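Local atomic coordinates of aspartate aminotransferase (Leishmania major, PDB entry 4H51), a protein that probably catalyses the pyridoxal-phosphate-dependent transfer of an amino group between L-aspartate and 2-oxoglutarate, working as a homodimer. Residues Y141-D144 with P145-P148; W147-H150 with Y151-K155; T343-D346 with E347-L351. All coordinates share one frame; numbering follows the deposited sequence.

Contact 1 of 3, residues Y141-D144 with P145-P148; sequences YLSD and PTWP
With chi1 64°, Ser143 OG is tucked between its own backbone N and carbonyl carbon, which points the hydroxyl at the returning chain; Thr146 has OG1 swung opposite its backbone N (chi1 -165°), leaving CG2 on the side of Leu142. The two residues meet across the bend between strand 140-144 and helix 148-156. Ser143 OG donates to Pro145 O at 2.7 Å, rising 43° out of the carbonyl plane, so the bond uses no in-plane lone pair. Ser143 OG also lies 3.3 Å from Thr146 CB, while Leu142 CB and Thr146 CG2 touch more loosely at 4.1 Å. A water completes the join: it accepts from Ser143 N at 3.0 Å and lies 3.2 Å from Thr146 OG1. The bend itself depends on a cis peptide between Asp144 and Pro145, which reverses the backbone sharply enough for a serine two residues back to bond the proline carbonyl. A cis-proline after this strand is a known feature of aspartate aminotransferases, where the turn leads to the tryptophan beside the cofactor, a role that here probably falls to Trp147. Both hydroxyls are tied further afield, Ser143 OG to His200 NE2 and Thr146 OG1 to His150 ND1 and His196 NE2, so three histidines hold the two hydroxyls. Pro145 packs on Tyr168, Pro202 and Thr203. Strand 140-144 lies in the central sheet between the parallel strands 192-196 and 162-169, and the chain leaves its C-terminal end through this turn to enter helix 148-156.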
# COMPACT_ATOMS: atom_id res chain seq x y z
N TYR B 141 -11.07 8.28 -19.80
CA TYR B 141 -11.96 9.37 -19.52
C TYR B 141 -12.34 9.56 -18.06
O TYR B 141 -12.75 8.63 -17.40
CB TYR B 141 -13.24 9.20 -20.34
CG TYR B 141 -13.11 9.59 -21.78
CD1 TYR B 141 -12.66 8.69 -22.76
CD2 TYR B 141 -13.49 10.84 -22.18
CE1 TYR B 141 -12.54 9.10 -24.07
CE2 TYR B 141 -13.41 11.25 -23.49
CZ TYR B 141 -12.93 10.39 -24.43
OH TYR B 141 -12.89 10.85 -25.72
N LEU B 142 -12.25 10.80 -17.62
CA LEU B 142 -12.67 11.22 -16.30
C LEU B 142 -13.88 12.16 -16.41
O LEU B 142 -14.02 12.86 -17.38
CB LEU B 142 -11.51 11.97 -15.65
CG LEU B 142 -10.17 11.23 -15.46
CD1 LEU B 142 -9.13 12.14 -14.79
CD2 LEU B 142 -10.40 9.98 -14.62
N SER B 143 -14.72 12.21 -15.39
CA SER B 143 -15.83 13.13 -15.36
C SER B 143 -15.34 14.59 -15.20
O SER B 143 -14.34 14.89 -14.54
CB SER B 143 -16.84 12.76 -14.27
OG SER B 143 -16.26 12.86 -12.97
N ASP B 144 -16.09 15.49 -15.83
CA ASP B 144 -15.93 16.92 -15.65
C ASP B 144 -16.90 17.45 -14.62
O ASP B 144 -18.06 17.66 -14.91
CB ASP B 144 -16.23 17.61 -16.98
CG ASP B 144 -16.20 19.14 -16.86
OD1 ASP B 144 -15.49 19.66 -15.97
OD2 ASP B 144 -16.95 19.78 -17.62
N PRO B 145 -16.44 17.68 -13.39
CA PRO B 145 -15.17 17.51 -12.76
C PRO B 145 -15.17 16.13 -12.04
O PRO B 145 -16.17 15.42 -12.07
CB PRO B 145 -15.21 18.62 -11.72
CG PRO B 145 -16.56 18.60 -11.25
CD PRO B 145 -17.43 18.17 -12.41
N THR B 146 -14.08 15.84 -11.33
CA THR B 146 -13.93 14.56 -10.65
C THR B 146 -13.06 14.71 -9.40
O THR B 146 -12.58 15.80 -9.09
CB THR B 146 -13.32 13.49 -11.60
OG1 THR B 146 -13.52 12.18 -11.03
CG2 THR B 146 -11.81 13.76 -11.93
N TRP B 147 -12.81 13.59 -8.75
CA TRP B 147 -11.93 13.54 -7.60
C TRP B 147 -10.59 14.02 -8.02
O TRP B 147 -10.00 13.48 -8.95
CB TRP B 147 -11.82 12.13 -7.16
CG TRP B 147 -10.94 11.85 -5.99
CD1 TRP B 147 -10.85 12.54 -4.80
CD2 TRP B 147 -10.13 10.66 -5.80
NE1 TRP B 147 -10.01 11.89 -3.91
CE2 TRP B 147 -9.56 10.74 -4.46
CE3 TRP B 147 -9.81 9.58 -6.59
CZ2 TRP B 147 -8.66 9.78 -3.98
CZ3 TRP B 147 -8.92 8.62 -6.10
CH2 TRP B 147 -8.38 8.71 -4.82
N PRO B 148 -10.06 15.04 -7.31
CA PRO B 148 -8.83 15.61 -7.79
C PRO B 148 -7.74 14.60 -7.96
O PRO B 148 -6.94 14.76 -8.86
CB PRO B 148 -8.46 16.62 -6.71
CG PRO B 148 -9.78 17.08 -6.20
CD PRO B 148 -10.64 15.84 -6.21
O HOH W 1 -14.11 10.09 -13.37

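Contact 2 of 3, residues W147-H150 with Y151-K155; sequences WPNH and YGVVK
The side chain of Asn149 lies between an aromatic face and the next turn of the helix: its CB sits 3.4 Å above the plane of the Trp147 ring, over the centre, and its flat amide meets Val153. At the indole edge, in its plane, is His150 CD2, and the two rings meet edge-to-face. One face of the imidazole also carries Trp147 CB, offset toward the rim. A chi1 of -155° sets Asn149 CG opposite its backbone N, which brings the amide to Val153 although the CB points away from residues 151-155. The side chains of Asn149 and Val153 cross at about a right angle, Asn149 ND2 coming to 3.5 Å from Val153 CG2. Asn149 ND2 is hydrogen-bonded to the backbone O of Arg299 of the second subunit, and Glu300 of that subunit packs on Val153, so this side of the helix faces the dimer partner. Farther along, Val153 N donates to Asn149 O at 3.1 Å and Val154 N to His150 O at 3.0 Å. In the first turn His150 N donates to Trp147 O three residues back, at 2.9 Å, and Trp147 O stands 4.5 Å from Tyr151 N, with a water bridging the two. A second water links Pro148 O to Gly152 N in the same manner, so solvent is built into the opening of the helix. His150 NE2 is bonded to Asp229 OD2. In aspartate aminotransferases the matching aspartate pairs with the pyridine nitrogen of pyridoxal phosphate and the matching tryptophan stacks on its ring; Trp147 and His150 thus probably belong to the first and second shells of the cofactor site, at the head of the helix in a beta-alpha-beta crossover from strand 140-144 to strand 162-169.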
# COMPACT_ATOMS: atom_id res chain seq x y z
N TRP B 147 -12.81 13.59 -8.75
CA TRP B 147 -11.93 13.54 -7.60
C TRP B 147 -10.59 14.02 -8.02
O TRP B 147 -10.00 13.48 -8.95
CB TRP B 147 -11.82 12.13 -7.16
CG TRP B 147 -10.94 11.85 -5.99
CD1 TRP B 147 -10.85 12.54 -4.80
CD2 TRP B 147 -10.13 10.66 -5.80
NE1 TRP B 147 -10.01 11.89 -3.91
CE2 TRP B 147 -9.56 10.74 -4.46
CE3 TRP B 147 -9.81 9.58 -6.59
CZ2 TRP B 147 -8.66 9.78 -3.98
CZ3 TRP B 147 -8.92 8.62 -6.10
CH2 TRP B 147 -8.38 8.71 -4.82
N PRO B 148 -10.06 15.04 -7.31
CA PRO B 148 -8.83 15.61 -7.79
C PRO B 148 -7.74 14.60 -7.96
O PRO B 148 -6.94 14.76 -8.86
CB PRO B 148 -8.46 16.62 -6.71
CG PRO B 148 -9.78 17.08 -6.20
CD PRO B 148 -10.64 15.84 -6.21
N ASN B 149 -7.72 13.51 -7.18
CA ASN B 149 -6.64 12.55 -7.31
C ASN B 149 -6.76 11.61 -8.52
O ASN B 149 -5.80 10.95 -8.84
CB ASN B 149 -6.53 11.72 -6.03
CG ASN B 149 -5.11 11.13 -5.81
OD1 ASN B 149 -4.13 11.77 -6.17
ND2 ASN B 149 -5.01 9.96 -5.11
N HIS B 150 -7.90 11.51 -9.20
CA HIS B 150 -8.01 10.61 -10.38
C HIS B 150 -6.92 10.89 -11.39
O HIS B 150 -6.31 9.97 -11.91
CB HIS B 150 -9.37 10.71 -11.10
CG HIS B 150 -10.46 9.82 -10.53
ND1 HIS B 150 -11.80 10.11 -10.66
CD2 HIS B 150 -10.40 8.64 -9.79
CE1 HIS B 150 -12.51 9.15 -10.06
NE2 HIS B 150 -11.66 8.28 -9.51
N TYR B 151 -6.73 12.17 -11.73
CA TYR B 151 -5.79 12.56 -12.79
C TYR B 151 -4.36 12.05 -12.53
O TYR B 151 -3.71 11.37 -13.38
CB TYR B 151 -5.87 14.11 -13.03
CG TYR B 151 -5.27 14.52 -14.36
CD1 TYR B 151 -3.86 14.69 -14.49
CD2 TYR B 151 -6.07 14.64 -15.50
CE1 TYR B 151 -3.27 15.02 -15.73
CE2 TYR B 151 -5.48 14.94 -16.74
CZ TYR B 151 -4.09 15.14 -16.85
OH TYR B 151 -3.52 15.45 -18.09
N GLY B 152 -3.87 12.34 -11.34
CA GLY B 152 -2.52 11.95 -10.96
C GLY B 152 -2.34 10.46 -10.90
O GLY B 152 -1.32 9.92 -11.31
N VAL B 153 -3.34 9.77 -10.37
CA VAL B 153 -3.30 8.32 -10.29
C VAL B 153 -3.21 7.72 -11.67
O VAL B 153 -2.38 6.87 -11.95
CB VAL B 153 -4.52 7.74 -9.50
CG1 VAL B 153 -4.52 6.23 -9.60
CG2 VAL B 153 -4.45 8.19 -8.04
N VAL B 154 -4.05 8.19 -12.58
CA VAL B 154 -4.08 7.61 -13.92
C VAL B 154 -2.79 7.92 -14.72
O VAL B 154 -2.24 7.05 -15.42
CB VAL B 154 -5.42 8.06 -14.56
CG1 VAL B 154 -5.38 8.20 -16.05
CG2 VAL B 154 -6.57 7.16 -14.05
N LYS B 155 -2.33 9.16 -14.65
CA LYS B 155 -1.03 9.61 -15.22
C LYS B 155 0.15 8.75 -14.74
O LYS B 155 0.95 8.24 -15.53
CB LYS B 155 -0.79 11.09 -14.87
CG LYS B 155 0.39 11.81 -15.56
CD LYS B 155 0.48 13.28 -15.12
CE LYS B 155 1.91 13.82 -15.37
NZ LYS B 155 2.03 15.30 -15.18
O HOH W 2 -8.66 14.40 -11.06
O HOH W 3 -4.58 14.61 -9.58

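Contact 3 of 3, residues T343-D346 with E347-L351; sequences TVYD and ELLRL
Tyr345 and Leu349, one helical turn apart, make the main side-chain contact. Leu349 CG stands over one face of the phenol ring, 4.2 Å from its centroid and offset toward the rim, a CH-pi contact. The Leu349 methyls spread across the hydroxyl end of the ring, CD1 lying 3.8 Å from Tyr345 CE2. Leu349 owes this to chi1 -72°, which sets CG opposite its carbonyl carbon and leans the branch back along the helix over the tyrosine. Leu349 N donates to Tyr345 O at 3.0 Å. The phenol hydroxyl bonds Glu358 OE2, and the tyrosine side chain also touches Ile361 of helix 359-362. These residues lie in the last turns of helix 320-350, the long helix that in fold-type I aminotransferases runs from the large domain into the small one. Here it packs along helix 400-416. Val344 and Leu348 lie side by side, Val344 CG1 being 3.9 Å from Leu348 CD1, and both meet Val360, Val344 reaching Ala403 as well. Asp346 works mainly through its backbone: its O receives Arg350 N at 3.1 Å and comes close to Arg350 CB as well. Its carboxylate has a long, weak ion pair with Arg342. Next to it, Glu347 is gripped side-on by Arg350 in a salt bridge, NE reaching OE1 at 2.8 Å and NH1 reaching OE2 at 2.8 Å. The carboxyl carbon lies at the edge of the guanidinium, in its plane, yet both nitrogens approach the carboxylate from 38° above its own plane. Glu347 OE2 takes a further bond from Gln408 NE2.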
# COMPACT_ATOMS: atom_id res chain seq x y z
N THR B 343 -30.89 21.29 7.04
CA THR B 343 -30.64 22.44 7.88
C THR B 343 -30.04 23.63 7.12
O THR B 343 -30.43 24.80 7.33
CB THR B 343 -29.69 22.08 9.03
OG1 THR B 343 -30.27 21.02 9.81
CG2 THR B 343 -29.46 23.25 9.89
N VAL B 344 -29.06 23.35 6.26
CA VAL B 344 -28.44 24.40 5.44
C VAL B 344 -29.48 24.99 4.51
O VAL B 344 -29.62 26.23 4.42
CB VAL B 344 -27.26 23.82 4.59
CG1 VAL B 344 -26.69 24.89 3.67
CG2 VAL B 344 -26.20 23.23 5.52
N TYR B 345 -30.21 24.11 3.83
CA TYR B 345 -31.19 24.50 2.84
C TYR B 345 -32.32 25.33 3.44
O TYR B 345 -32.65 26.36 2.89
CB TYR B 345 -31.73 23.28 2.11
CG TYR B 345 -32.87 23.56 1.16
CD1 TYR B 345 -32.66 24.20 -0.05
CD2 TYR B 345 -34.17 23.15 1.48
CE1 TYR B 345 -33.72 24.45 -0.92
CE2 TYR B 345 -35.24 23.41 0.63
CZ TYR B 345 -35.00 24.04 -0.58
OH TYR B 345 -36.05 24.30 -1.43
N ASP B 346 -32.84 24.93 4.60
CA ASP B 346 -33.96 25.68 5.22
C ASP B 346 -33.51 27.06 5.62
O ASP B 346 -34.30 28.01 5.61
CB ASP B 346 -34.57 24.92 6.42
CG ASP B 346 -35.40 23.74 6.00
OD1 ASP B 346 -35.90 23.71 4.86
OD2 ASP B 346 -35.54 22.78 6.80
N GLU B 347 -32.24 27.18 5.98
CA GLU B 347 -31.68 28.45 6.38
C GLU B 347 -31.42 29.33 5.17
O GLU B 347 -31.65 30.54 5.23
CB GLU B 347 -30.42 28.24 7.19
CG GLU B 347 -29.78 29.47 7.79
CD GLU B 347 -30.63 30.18 8.85
OE1 GLU B 347 -31.80 29.77 9.09
OE2 GLU B 347 -30.13 31.17 9.42
N LEU B 348 -30.93 28.75 4.07
CA LEU B 348 -30.81 29.53 2.82
C LEU B 348 -32.17 30.08 2.38
O LEU B 348 -32.24 31.20 1.90
CB LEU B 348 -30.21 28.70 1.70
CG LEU B 348 -28.77 28.29 1.92
CD1 LEU B 348 -28.35 27.18 0.92
CD2 LEU B 348 -27.86 29.50 1.84
N LEU B 349 -33.23 29.30 2.52
CA LEU B 349 -34.57 29.76 2.19
C LEU B 349 -34.99 30.92 3.08
O LEU B 349 -35.60 31.90 2.62
CB LEU B 349 -35.60 28.64 2.33
CG LEU B 349 -35.59 27.54 1.28
CD1 LEU B 349 -36.87 26.72 1.41
CD2 LEU B 349 -35.39 28.08 -0.14
N ARG B 350 -34.65 30.80 4.36
CA ARG B 350 -35.08 31.75 5.35
C ARG B 350 -34.34 33.06 5.17
O ARG B 350 -34.90 34.12 5.38
CB ARG B 350 -34.82 31.19 6.74
CG ARG B 350 -35.54 31.93 7.85
CD ARG B 350 -35.00 31.54 9.22
NE ARG B 350 -33.60 31.91 9.35
CZ ARG B 350 -33.14 33.14 9.57
NH1 ARG B 350 -31.83 33.35 9.67
NH2 ARG B 350 -33.98 34.17 9.72
N LEU B 351 -33.07 32.99 4.79
CA LEU B 351 -32.28 34.18 4.58
C LEU B 351 -32.55 34.79 3.18
O LEU B 351 -31.90 35.78 2.82
CB LEU B 351 -30.79 33.89 4.74
CG LEU B 351 -30.25 33.69 6.15
CD1 LEU B 351 -29.01 32.80 6.14
CD2 LEU B 351 -29.92 35.03 6.78

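Contacts 1 and 2 are neighbours, their centres about 8 Å apart and sharing Trp147 and Pro148. They touch through Leu142 CD2 and His150 CB, 3.7 Å apart, and together take the chain from a central strand into the following helix. Both mix polar groups with ordered water: contact 1, partly buried, in a cis-proline turn, contact 2 in a buried helix start beside the second subunit. Contact 3, also partly buried, stands apart, its centre about 29 Å from that of contact 1 and about 35 Å from that of contact 2, near the outer end of a long helix. Its tyrosine-leucine contact and salt bridge from a buried glutamate to an exposed arginine contrast with the histidine and water bonds of the other two.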